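Local coordinates for protein esterase E25 (Uncultured bacterium, PDB 4Q05) that probably hydrolyses carboxylic esters as a dimeric member of the GTSAG-motif subfamily of the bacterial hormone-sensitive lipase family, at residues G139-L143 with A266-Y270; L232-D238 with A307-T311; T300-L304 with I330-D334. One frame throughout, in Å; residues are numbered along the deposited sequence.

All three contacts lie within the alpha/beta hydrolase domain, and the loop 139-143, T234 and H332 lie near or touch the presumed nucleophile elbow around S206. Contact 1 packs the loop 139-143 against helix 262-271, with its centre about 15 Å from that of contact 2 and about 18 Å from that of contact 3, and it touches neither. Contacts 2 and 3 do meet, their centres about 11 Å apart: T234 OG1 lies 2.7 Å from D302 OD2 and 2.7 Å from H332 ND1, probable hydrogen bonds that tie strand 229-235 to the presumed acid and histidine loops. Contacts 2 and 3 also reach the second subunit, while contact 1 stays inside its own chain.

Contact 1: G139-L143 with A266-Y270; sequences GAFVL and AVRLY
The rings of F141 and Y270 form an offset stack, with centroids 4.0 Å apart and planes only 22° from parallel. F141 CD1 sits over the middle of the tyrosine ring. In the other direction Y270 CD2 lies over one face of the phenylalanine ring, displaced toward its rim. The closest approach is from F141 CE1 to Y270 CE2, 3.3 Å, so the two faces are pressed tightly together. V267 adds CG2 obliquely to the F141 ring, 4.2 Å from CE2, and M239 touches both of these side chains. Y270 can present its face because its CG is anti to the backbone N (chi1 178°), which carries the ring off the helix toward the loop.

Next to the stack, the two chains come close through small residues. A266 CB rests against A140 O at 3.4 Å, and the two alanine methyl groups face each other as well. A140 is the centre of an inverse gamma turn, closed by a weak bond from F141 N to G139 O. Beyond it, V142 CG1 meets L269 CD2 at 4.0 Å, the two side chains crossing at about a right angle, with I84 and W80 of helix 77-88 packed alongside.

The loop follows strand 132-136 and holds the last glycine of an HGG motif, consistent with the oxyanion-hole loop of the family, whose backbone N-H groups form the hole; G139 is backbone-bonded to G207, next to S206. Helix 262-271 backs this loop with carbon surface, and the one polar tip in the stack, Y270 OH, is satisfied by N210. The contact itself is therefore apolar packing, resting on dispersion and the burial of carbon surface.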
ATOM      1  N   GLY A 139      -7.981  16.532  -9.337  1.00 33.79           N
ATOM      2  CA  GLY A 139      -7.547  17.212 -10.538  1.00 29.81           C
ATOM      3  C   GLY A 139      -6.220  17.846 -10.179  1.00 33.14           C
ATOM      4  O   GLY A 139      -5.942  18.096  -8.998  1.00 32.00           O
ATOM      5  N   ALA A 140      -5.414  18.109 -11.172  1.00 25.52           N
ATOM      6  CA  ALA A 140      -4.131  18.659 -10.939  1.00 28.86           C
ATOM      7  C   ALA A 140      -4.170  20.173 -10.894  1.00 27.95           C
ATOM      8  O   ALA A 140      -3.693  20.829 -11.785  1.00 26.59           O
ATOM      9  CB  ALA A 140      -3.163  18.189 -11.980  1.00 27.30           C
ATOM     10  N   PHE A 141      -4.766  20.681  -9.839  1.00 23.45           N
ATOM     11  CA  PHE A 141      -4.651  22.057  -9.429  1.00 29.38           C
ATOM     12  C   PHE A 141      -5.398  23.105 -10.248  1.00 27.20           C
ATOM     13  O   PHE A 141      -5.547  24.202  -9.811  1.00 26.45           O
ATOM     14  CB  PHE A 141      -3.182  22.469  -9.332  1.00 28.06           C
ATOM     15  CG  PHE A 141      -2.378  21.585  -8.433  1.00 27.92           C
ATOM     16  CD1 PHE A 141      -2.462  21.724  -7.088  1.00 25.92           C
ATOM     17  CD2 PHE A 141      -1.596  20.584  -8.940  1.00 31.34           C
ATOM     18  CE1 PHE A 141      -1.766  20.899  -6.261  1.00 30.15           C
ATOM     19  CE2 PHE A 141      -0.906  19.751  -8.109  1.00 29.14           C
ATOM     20  CZ  PHE A 141      -0.990  19.916  -6.776  1.00 24.89           C
ATOM     21  N   VAL A 142      -5.867  22.733 -11.415  1.00 24.27           N
ATOM     22  CA  VAL A 142      -6.548  23.677 -12.268  1.00 27.73           C
ATOM     23  C   VAL A 142      -7.826  23.068 -12.824  1.00 27.94           C
ATOM     24  O   VAL A 142      -8.563  23.731 -13.487  1.00 26.13           O
ATOM     25  CB  VAL A 142      -5.701  24.142 -13.453  1.00 23.54           C
ATOM     26  CG1 VAL A 142      -4.456  24.822 -12.984  1.00 23.70           C
ATOM     27  CG2 VAL A 142      -5.323  22.977 -14.314  1.00 27.61           C
ATOM     28  N   LEU A 143      -8.049  21.798 -12.546  1.00 25.37           N
ATOM     29  CA  LEU A 143      -9.160  21.049 -13.111  1.00 27.52           C
ATOM     30  C   LEU A 143     -10.321  20.917 -12.137  1.00 28.65           C
ATOM     31  O   LEU A 143     -10.174  21.148 -10.941  1.00 28.12           O
ATOM     32  CB  LEU A 143      -8.697  19.657 -13.556  1.00 25.35           C
ATOM     33  CG  LEU A 143      -7.588  19.648 -14.615  1.00 29.83           C
ATOM     34  CD1 LEU A 143      -7.135  18.223 -14.947  1.00 27.60           C
ATOM     35  CD2 LEU A 143      -8.024  20.403 -15.886  1.00 26.86           C
ATOM     36  N   ALA A 266       1.023  21.988 -14.970  1.00 24.56           N
ATOM     37  CA  ALA A 266       0.017  22.344 -13.974  1.00 24.61           C
ATOM     38  C   ALA A 266       0.664  22.564 -12.611  1.00 26.40           C
ATOM     39  O   ALA A 266       0.342  23.516 -11.893  1.00 25.48           O
ATOM     40  CB  ALA A 266      -1.061  21.262 -13.882  1.00 25.71           C
ATOM     41  N   VAL A 267       1.589  21.680 -12.263  1.00 26.70           N
ATOM     42  CA  VAL A 267       2.275  21.793 -10.989  1.00 22.83           C
ATOM     43  C   VAL A 267       3.004  23.136 -10.943  1.00 24.13           C
ATOM     44  O   VAL A 267       2.862  23.902  -9.986  1.00 23.45           O
ATOM     45  CB  VAL A 267       3.258  20.631 -10.792  1.00 23.72           C
ATOM     46  CG1 VAL A 267       4.211  20.914  -9.620  1.00 22.58           C
ATOM     47  CG2 VAL A 267       2.494  19.330 -10.587  1.00 24.57           C
ATOM     48  N   ARG A 268       3.756  23.433 -12.003  1.00 27.36           N
ATOM     49  CA  ARG A 268       4.500  24.693 -12.062  1.00 28.02           C
ATOM     50  C   ARG A 268       3.582  25.909 -12.041  1.00 26.60           C
ATOM     51  O   ARG A 268       3.912  26.925 -11.422  1.00 27.92           O
ATOM     52  CB  ARG A 268       5.461  24.720 -13.259  1.00 31.96           C
ATOM     53  CG  ARG A 268       6.593  23.725 -13.079  1.00 30.22           C
ATOM     54  CD  ARG A 268       7.655  23.780 -14.159  1.00 35.11           C
ATOM     55  NE  ARG A 268       8.703  22.820 -13.833  1.00 41.48           N
ATOM     56  CZ  ARG A 268       9.661  23.032 -12.932  1.00 43.42           C
ATOM     57  NH1 ARG A 268       9.733  24.193 -12.285  1.00 37.30           N
ATOM     58  NH2 ARG A 268      10.555  22.084 -12.686  1.00 40.28           N
ATOM     59  N   LEU A 269       2.424  25.821 -12.694  1.00 26.93           N
ATOM     60  CA  LEU A 269       1.472  26.926 -12.601  1.00 24.89           C
ATOM     61  C   LEU A 269       1.050  27.120 -11.138  1.00 30.16           C
ATOM     62  O   LEU A 269       1.072  28.234 -10.615  1.00 28.08           O
ATOM     63  CB  LEU A 269       0.254  26.678 -13.486  1.00 25.17           C
ATOM     64  CG  LEU A 269      -0.710  27.858 -13.598  1.00 30.68           C
ATOM     65  CD1 LEU A 269       0.014  29.099 -14.108  1.00 28.22           C
ATOM     66  CD2 LEU A 269      -1.884  27.502 -14.500  1.00 28.96           C
ATOM     67  N   TYR A 270       0.682  26.021 -10.483  1.00 26.26           N
ATOM     68  CA  TYR A 270       0.313  26.017  -9.063  1.00 27.42           C
ATOM     69  C   TYR A 270       1.424  26.590  -8.184  1.00 25.09           C
ATOM     70  O   TYR A 270       1.174  27.426  -7.309  1.00 27.78           O
ATOM     71  CB  TYR A 270       0.023  24.574  -8.631  1.00 24.83           C
ATOM     72  CG  TYR A 270      -0.321  24.373  -7.177  1.00 22.85           C
ATOM     73  CD1 TYR A 270      -1.418  24.999  -6.606  1.00 27.93           C
ATOM     74  CD2 TYR A 270       0.431  23.507  -6.381  1.00 27.27           C
ATOM     75  CE1 TYR A 270      -1.747  24.797  -5.277  1.00 29.60           C
ATOM     76  CE2 TYR A 270       0.111  23.295  -5.043  1.00 25.53           C
ATOM     77  CZ  TYR A 270      -0.983  23.941  -4.497  1.00 26.95           C
ATOM     78  OH  TYR A 270      -1.328  23.749  -3.170  1.00 29.86           O
TER

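Contact 2: L232-D238 with A307-T311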
ATOM      1  N   LEU A 232      -7.397  11.293   2.437  1.00 23.40           N
ATOM      2  CA  LEU A 232      -6.438  11.625   1.387  1.00 24.12           C
ATOM      3  C   LEU A 232      -6.409  10.530   0.323  1.00 27.91           C
ATOM      4  O   LEU A 232      -5.710   9.513   0.466  1.00 22.47           O
ATOM      5  CB  LEU A 232      -5.041  11.811   1.968  1.00 22.24           C
ATOM      6  CG  LEU A 232      -4.909  12.843   3.086  1.00 25.91           C
ATOM      7  CD1 LEU A 232      -3.482  12.845   3.593  1.00 21.97           C
ATOM      8  CD2 LEU A 232      -5.294  14.233   2.579  1.00 20.74           C
ATOM      9  N   GLY A 233      -7.176  10.705  -0.733  1.00 24.49           N
ATOM     10  CA  GLY A 233      -7.188   9.801  -1.835  1.00 23.48           C
ATOM     11  C   GLY A 233      -6.185  10.284  -2.831  1.00 26.23           C
ATOM     12  O   GLY A 233      -6.196  11.440  -3.123  1.00 27.53           O
ATOM     13  N   THR A 234      -5.329   9.388  -3.288  1.00 22.51           N
ATOM     14  CA  THR A 234      -4.274   9.650  -4.249  1.00 23.91           C
ATOM     15  C   THR A 234      -3.733  11.098  -4.155  1.00 23.50           C
ATOM     16  O   THR A 234      -3.820  11.858  -5.061  1.00 24.70           O
ATOM     17  CB  THR A 234      -4.697   9.234  -5.673  1.00 27.57           C
ATOM     18  OG1 THR A 234      -3.628   9.404  -6.573  1.00 24.54           O
ATOM     19  CG2 THR A 234      -5.881  10.012  -6.145  1.00 23.20           C
ATOM     20  N   PRO A 235      -3.203  11.427  -2.902  1.00 24.15           N
ATOM     21  CA  PRO A 235      -2.907  12.850  -2.726  1.00 22.15           C
ATOM     22  C   PRO A 235      -1.736  13.359  -3.549  1.00 24.75           C
ATOM     23  O   PRO A 235      -0.817  12.634  -3.789  1.00 22.84           O
ATOM     24  CB  PRO A 235      -2.589  12.956  -1.253  1.00 22.48           C
ATOM     25  CG  PRO A 235      -1.987  11.686  -0.906  1.00 20.02           C
ATOM     26  CD  PRO A 235      -2.858  10.741  -1.559  1.00 21.49           C
ATOM     27  N   GLY A 236      -1.810  14.599  -3.983  1.00 23.76           N
ATOM     28  CA  GLY A 236      -0.717  15.222  -4.678  1.00 22.62           C
ATOM     29  C   GLY A 236       0.225  15.750  -3.630  1.00 27.04           C
ATOM     30  O   GLY A 236       0.408  16.939  -3.504  1.00 24.02           O
ATOM     31  N   ALA A 237       0.764  14.834  -2.843  1.00 20.97           N
ATOM     32  CA  ALA A 237       1.533  15.199  -1.656  1.00 23.78           C
ATOM     33  C   ALA A 237       2.950  15.676  -1.986  1.00 19.86           C
ATOM     34  O   ALA A 237       3.510  16.523  -1.295  1.00 24.61           O
ATOM     35  CB  ALA A 237       1.577  14.022  -0.676  1.00 22.37           C
ATOM     36  N   ASP A 238       3.531  15.117  -3.038  1.00 24.45           N
ATOM     37  CA  ASP A 238       4.834  15.579  -3.538  1.00 26.70           C
ATOM     38  C   ASP A 238       4.736  15.777  -5.035  1.00 22.06           C
ATOM     39  O   ASP A 238       4.653  14.804  -5.786  1.00 27.20           O
ATOM     40  CB  ASP A 238       5.929  14.552  -3.222  1.00 25.61           C
ATOM     41  CG  ASP A 238       7.314  15.006  -3.660  1.00 29.21           C
ATOM     42  OD1 ASP A 238       7.430  16.037  -4.367  1.00 25.51           O
ATOM     43  OD2 ASP A 238       8.295  14.314  -3.297  1.00 24.97           O
ATOM     44  N   ALA A 307       3.437   8.951  -3.799  1.00 20.90           N
ATOM     45  CA  ALA A 307       3.035  10.122  -3.014  1.00 21.42           C
ATOM     46  C   ALA A 307       2.157   9.670  -1.856  1.00 25.50           C
ATOM     47  O   ALA A 307       2.237  10.198  -0.737  1.00 23.95           O
ATOM     48  CB  ALA A 307       2.275  11.143  -3.891  1.00 24.30           C
ATOM     49  N   THR A 308       1.319   8.675  -2.130  1.00 22.33           N
ATOM     50  CA  THR A 308       0.353   8.224  -1.147  1.00 22.86           C
ATOM     51  C   THR A 308       1.015   7.450  -0.009  1.00 22.75           C
ATOM     52  O   THR A 308       0.805   7.747   1.174  1.00 21.17           O
ATOM     53  CB  THR A 308      -0.731   7.341  -1.799  1.00 24.05           C
ATOM     54  OG1 THR A 308      -1.336   8.075  -2.877  1.00 23.67           O
ATOM     55  CG2 THR A 308      -1.802   6.949  -0.751  1.00 18.29           C
ATOM     56  N   VAL A 309       1.809   6.458  -0.370  1.00 19.89           N
ATOM     57  CA  VAL A 309       2.378   5.574   0.637  1.00 23.26           C
ATOM     58  C   VAL A 309       3.485   6.294   1.399  1.00 20.81           C
ATOM     59  O   VAL A 309       3.713   6.018   2.574  1.00 23.04           O
ATOM     60  CB  VAL A 309       2.878   4.236   0.043  1.00 21.29           C
ATOM     61  CG1 VAL A 309       1.736   3.529  -0.696  1.00 22.42           C
ATOM     62  CG2 VAL A 309       4.079   4.434  -0.869  1.00 20.98           C
ATOM     63  N   ARG A 310       4.155   7.225   0.729  1.00 22.81           N
ATOM     64  CA  ARG A 310       5.146   8.068   1.396  1.00 22.05           C
ATOM     65  C   ARG A 310       4.442   8.910   2.431  1.00 22.17           C
ATOM     66  O   ARG A 310       4.950   9.106   3.526  1.00 22.75           O
ATOM     67  CB  ARG A 310       5.894   8.957   0.405  1.00 21.79           C
ATOM     68  CG  ARG A 310       6.928   8.207  -0.435  1.00 21.25           C
ATOM     69  CD  ARG A 310       7.470   9.102  -1.530  1.00 21.74           C
ATOM     70  NE  ARG A 310       8.167  10.255  -0.968  1.00 26.24           N
ATOM     71  CZ  ARG A 310       8.409  11.384  -1.622  1.00 29.31           C
ATOM     72  NH1 ARG A 310       7.996  11.539  -2.873  1.00 26.63           N
ATOM     73  NH2 ARG A 310       9.045  12.372  -1.016  1.00 29.22           N
ATOM     74  N   THR A 311       3.250   9.394   2.104  1.00 22.11           N
ATOM     75  CA  THR A 311       2.511  10.204   3.065  1.00 21.06           C
ATOM     76  C   THR A 311       2.013   9.345   4.229  1.00 20.89           C
ATOM     77  O   THR A 311       2.108   9.741   5.385  1.00 25.53           O
ATOM     78  CB  THR A 311       1.326  10.942   2.415  1.00 24.04           C
ATOM     79  OG1 THR A 311       1.812  11.862   1.423  1.00 21.54           O
ATOM     80  CG2 THR A 311       0.546  11.697   3.473  1.00 17.34           C
TER
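The salt bridge between R310 and D238 is one-sided: NH1 and NH2 of the arginine both donate to D238 OD2, at 2.8 Å and 3.1 Å, and both on its anti side. Sharing one acceptor leaves the bonds bent, with N-H...O angles of 148° and 135°. That oxygen lies at the edge of the guanidinium, close to its plane, while the carboxylate is turned 66° from it. D238 OD1 is left to S240. A bend at chi3 turns the end of the arginine back toward the loop, and E328 of the second subunit packs on it.

Nearer the strand, A307 CB lies 3.4 Å from P235 O, and A237 CB packs on A307 CB. P235 CD lies 3.3 Å from T308 OG1, a hydroxyl bonded to L304 O. T311 OG1 donates to A307 O at 2.8 Å, turning its hydroxyl back onto its own helix, while its CG2 meets L232 CD1 at 4.2 Å. The chain turns a corner at G233 and T234, within the broken strand 229-235. The arrangement is that of an alpha/beta hydrolase: the C-terminal end of strand 229-235 and the loop after it lie against helix 305-317, which follows the neighbouring parallel strand 294-299.

Contact 3: T300-L304 with I330-D334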
ATOM      1  N   THR A 300      -2.298  -0.048  -7.436  1.00 21.24           N
ATOM      2  CA  THR A 300      -1.048  -0.494  -8.025  1.00 20.75           C
ATOM      3  C   THR A 300      -0.664   0.283  -9.277  1.00 24.27           C
ATOM      4  O   THR A 300       0.505   0.352  -9.620  1.00 26.84           O
ATOM      5  CB  THR A 300      -1.110  -1.989  -8.368  1.00 22.92           C
ATOM      6  OG1 THR A 300      -2.279  -2.224  -9.154  1.00 22.22           O
ATOM      7  CG2 THR A 300      -1.182  -2.831  -7.086  1.00 20.97           C
ATOM      8  N   ARG A 301      -1.638   0.861  -9.976  1.00 23.17           N
ATOM      9  CA  ARG A 301      -1.329   1.556 -11.228  1.00 20.37           C
ATOM     10  C   ARG A 301      -1.315   3.076 -11.075  1.00 25.80           C
ATOM     11  O   ARG A 301      -1.186   3.810 -12.051  1.00 23.72           O
ATOM     12  CB  ARG A 301      -2.319   1.143 -12.326  1.00 21.83           C
ATOM     13  CG  ARG A 301      -2.335  -0.359 -12.554  1.00 22.89           C
ATOM     14  CD  ARG A 301      -3.088  -0.755 -13.822  1.00 22.31           C
ATOM     15  NE  ARG A 301      -3.060  -2.208 -13.968  1.00 22.39           N
ATOM     16  CZ  ARG A 301      -3.298  -2.855 -15.103  1.00 26.88           C
ATOM     17  NH1 ARG A 301      -3.595  -2.177 -16.204  1.00 26.28           N
ATOM     18  NH2 ARG A 301      -3.246  -4.185 -15.129  1.00 23.97           N
ATOM     19  N   ASP A 302      -1.439   3.545  -9.844  1.00 23.04           N
ATOM     20  CA  ASP A 302      -1.527   4.978  -9.591  1.00 24.11           C
ATOM     21  C   ASP A 302      -0.168   5.636  -9.780  1.00 27.08           C
ATOM     22  O   ASP A 302       0.820   5.202  -9.174  1.00 24.59           O
ATOM     23  CB  ASP A 302      -1.984   5.184  -8.156  1.00 19.30           C
ATOM     24  CG  ASP A 302      -2.491   6.596  -7.876  1.00 24.15           C
ATOM     25  OD1 ASP A 302      -2.217   7.539  -8.659  1.00 22.36           O
ATOM     26  OD2 ASP A 302      -3.166   6.746  -6.839  1.00 22.38           O
ATOM     27  N   LEU A 303      -0.121   6.681 -10.602  1.00 20.81           N
ATOM     28  CA  LEU A 303       1.091   7.479 -10.759  1.00 23.90           C
ATOM     29  C   LEU A 303       1.471   8.114  -9.426  1.00 24.10           C
ATOM     30  O   LEU A 303       2.643   8.416  -9.197  1.00 22.12           O
ATOM     31  CB  LEU A 303       0.892   8.586 -11.803  1.00 22.87           C
ATOM     32  CG  LEU A 303       2.166   9.168 -12.416  1.00 24.92           C
ATOM     33  CD1 LEU A 303       2.744   8.173 -13.418  1.00 23.70           C
ATOM     34  CD2 LEU A 303       1.906  10.534 -13.094  1.00 27.02           C
ATOM     35  N   LEU A 304       0.477   8.318  -8.558  1.00 20.33           N
ATOM     36  CA  LEU A 304       0.717   8.908  -7.235  1.00 22.31           C
ATOM     37  C   LEU A 304       0.732   7.868  -6.110  1.00 23.63           C
ATOM     38  O   LEU A 304       0.612   8.213  -4.926  1.00 23.77           O
ATOM     39  CB  LEU A 304      -0.317   9.988  -6.902  1.00 20.11           C
ATOM     40  CG  LEU A 304      -0.406  11.131  -7.926  1.00 24.83           C
ATOM     41  CD1 LEU A 304      -1.351  12.215  -7.421  1.00 22.73           C
ATOM     42  CD2 LEU A 304       0.975  11.707  -8.168  1.00 26.44           C
ATOM     43  N   ILE A 330      -5.907  -0.423  -9.565  1.00 24.10           N
ATOM     44  CA  ILE A 330      -6.414   0.943  -9.498  1.00 23.30           C
ATOM     45  C   ILE A 330      -5.369   2.016  -9.789  1.00 25.98           C
ATOM     46  O   ILE A 330      -4.277   2.025  -9.193  1.00 23.47           O
ATOM     47  CB  ILE A 330      -7.133   1.194  -8.162  1.00 24.27           C
ATOM     48  CG1 ILE A 330      -8.583   0.697  -8.279  1.00 25.79           C
ATOM     49  CG2 ILE A 330      -7.071   2.670  -7.758  1.00 23.58           C
ATOM     50  CD1 ILE A 330      -9.513   1.216  -7.188  1.00 30.50           C
ATOM     51  N   ALA A 331      -5.714   2.908 -10.721  1.00 21.93           N
ATOM     52  CA  ALA A 331      -4.878   4.054 -11.053  1.00 23.80           C
ATOM     53  C   ALA A 331      -5.416   5.292 -10.349  1.00 21.36           C
ATOM     54  O   ALA A 331      -6.405   5.217  -9.630  1.00 24.87           O
ATOM     55  CB  ALA A 331      -4.852   4.279 -12.562  1.00 22.90           C
ATOM     56  N   HIS A 332      -4.770   6.434 -10.584  1.00 24.38           N
ATOM     57  CA  HIS A 332      -5.130   7.700  -9.946  1.00 22.35           C
ATOM     58  C   HIS A 332      -6.626   7.985 -10.006  1.00 24.77           C
ATOM     59  O   HIS A 332      -7.155   8.223 -11.077  1.00 25.89           O
ATOM     60  CB  HIS A 332      -4.398   8.830 -10.656  1.00 25.04           C
ATOM     61  CG  HIS A 332      -4.712  10.192 -10.130  1.00 25.77           C
ATOM     62  ND1 HIS A 332      -4.218  10.662  -8.929  1.00 22.94           N
ATOM     63  CD2 HIS A 332      -5.442  11.203 -10.661  1.00 29.09           C
ATOM     64  CE1 HIS A 332      -4.633  11.904  -8.746  1.00 28.58           C
ATOM     65  NE2 HIS A 332      -5.378  12.254  -9.780  1.00 30.73           N
ATOM     66  N   GLY A 333      -7.292   7.972  -8.856  1.00 24.20           N
ATOM     67  CA  GLY A 333      -8.707   8.298  -8.784  1.00 23.88           C
ATOM     68  C   GLY A 333      -9.684   7.196  -9.162  1.00 28.11           C
ATOM     69  O   GLY A 333     -10.888   7.413  -9.091  1.00 26.48           O
ATOM     70  N   ASP A 334      -9.185   6.016  -9.544  1.00 24.70           N
ATOM     71  CA  ASP A 334     -10.052   4.951 -10.039  1.00 25.01           C
ATOM     72  C   ASP A 334     -10.951   4.364  -8.965  1.00 29.19           C
ATOM     73  O   ASP A 334     -11.836   3.565  -9.271  1.00 32.87           O
ATOM     74  CB  ASP A 334      -9.237   3.817 -10.673  1.00 24.77           C
ATOM     75  CG  ASP A 334      -8.867   4.093 -12.105  1.00 30.52           C
ATOM     76  OD1 ASP A 334      -9.465   5.016 -12.702  1.00 29.19           O
ATOM     77  OD2 ASP A 334      -7.983   3.377 -12.636  1.00 28.93           O
TER
HETATM   78  O   HOH W   1      -6.050   6.150  -6.996  1.00 23.14           O
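One backbone bond joins the loops directly: R301 N donates to I330 O at 3.0 Å, from well above the carbonyl plane. Packing follows the same line, R301 CB meeting A331 CB at 4.0 Å. The arginine's far end leaves the contact for D244 and W37 of the second subunit.

The carboxylate of D302 divides its work. OD1 braces its own loop, accepting from L304 N at 2.8 Å in an Asx turn just ahead of helix 305-317. OD2 takes T298 OG1, T234 OG1 and a water, which also donates to A331 O (2.8 Å) and so bridges the two loops. Were an alanine here, L304 N would probably lose its acceptor, the water its bridge, and T234 OG1 the carboxylate it shares with H332, leaving the ring less firmly held. On the opposing loop, A331 N donates to D334 OD2, and A331 to D334 form a type II turn.

Packing flanks the imidazole, whose ND1 is held by T234 OG1. D302 OD1 lies 3.2 Å from H332 CB, at the edge of the ring and near its plane, the carboxylate being turned 60° from it. The L304 side chain lies alongside, pointing the same way, with CD1 3.6 Å from H332 CE1.

An aspartate after strand 294-299 and a histidine after strand 322-327, with H332 touching the presumed nucleophile elbow around S206, are consistent with the acid and base of an alpha/beta hydrolase catalytic triad, though here T234 OG1 links D302 OD2 to H332 ND1.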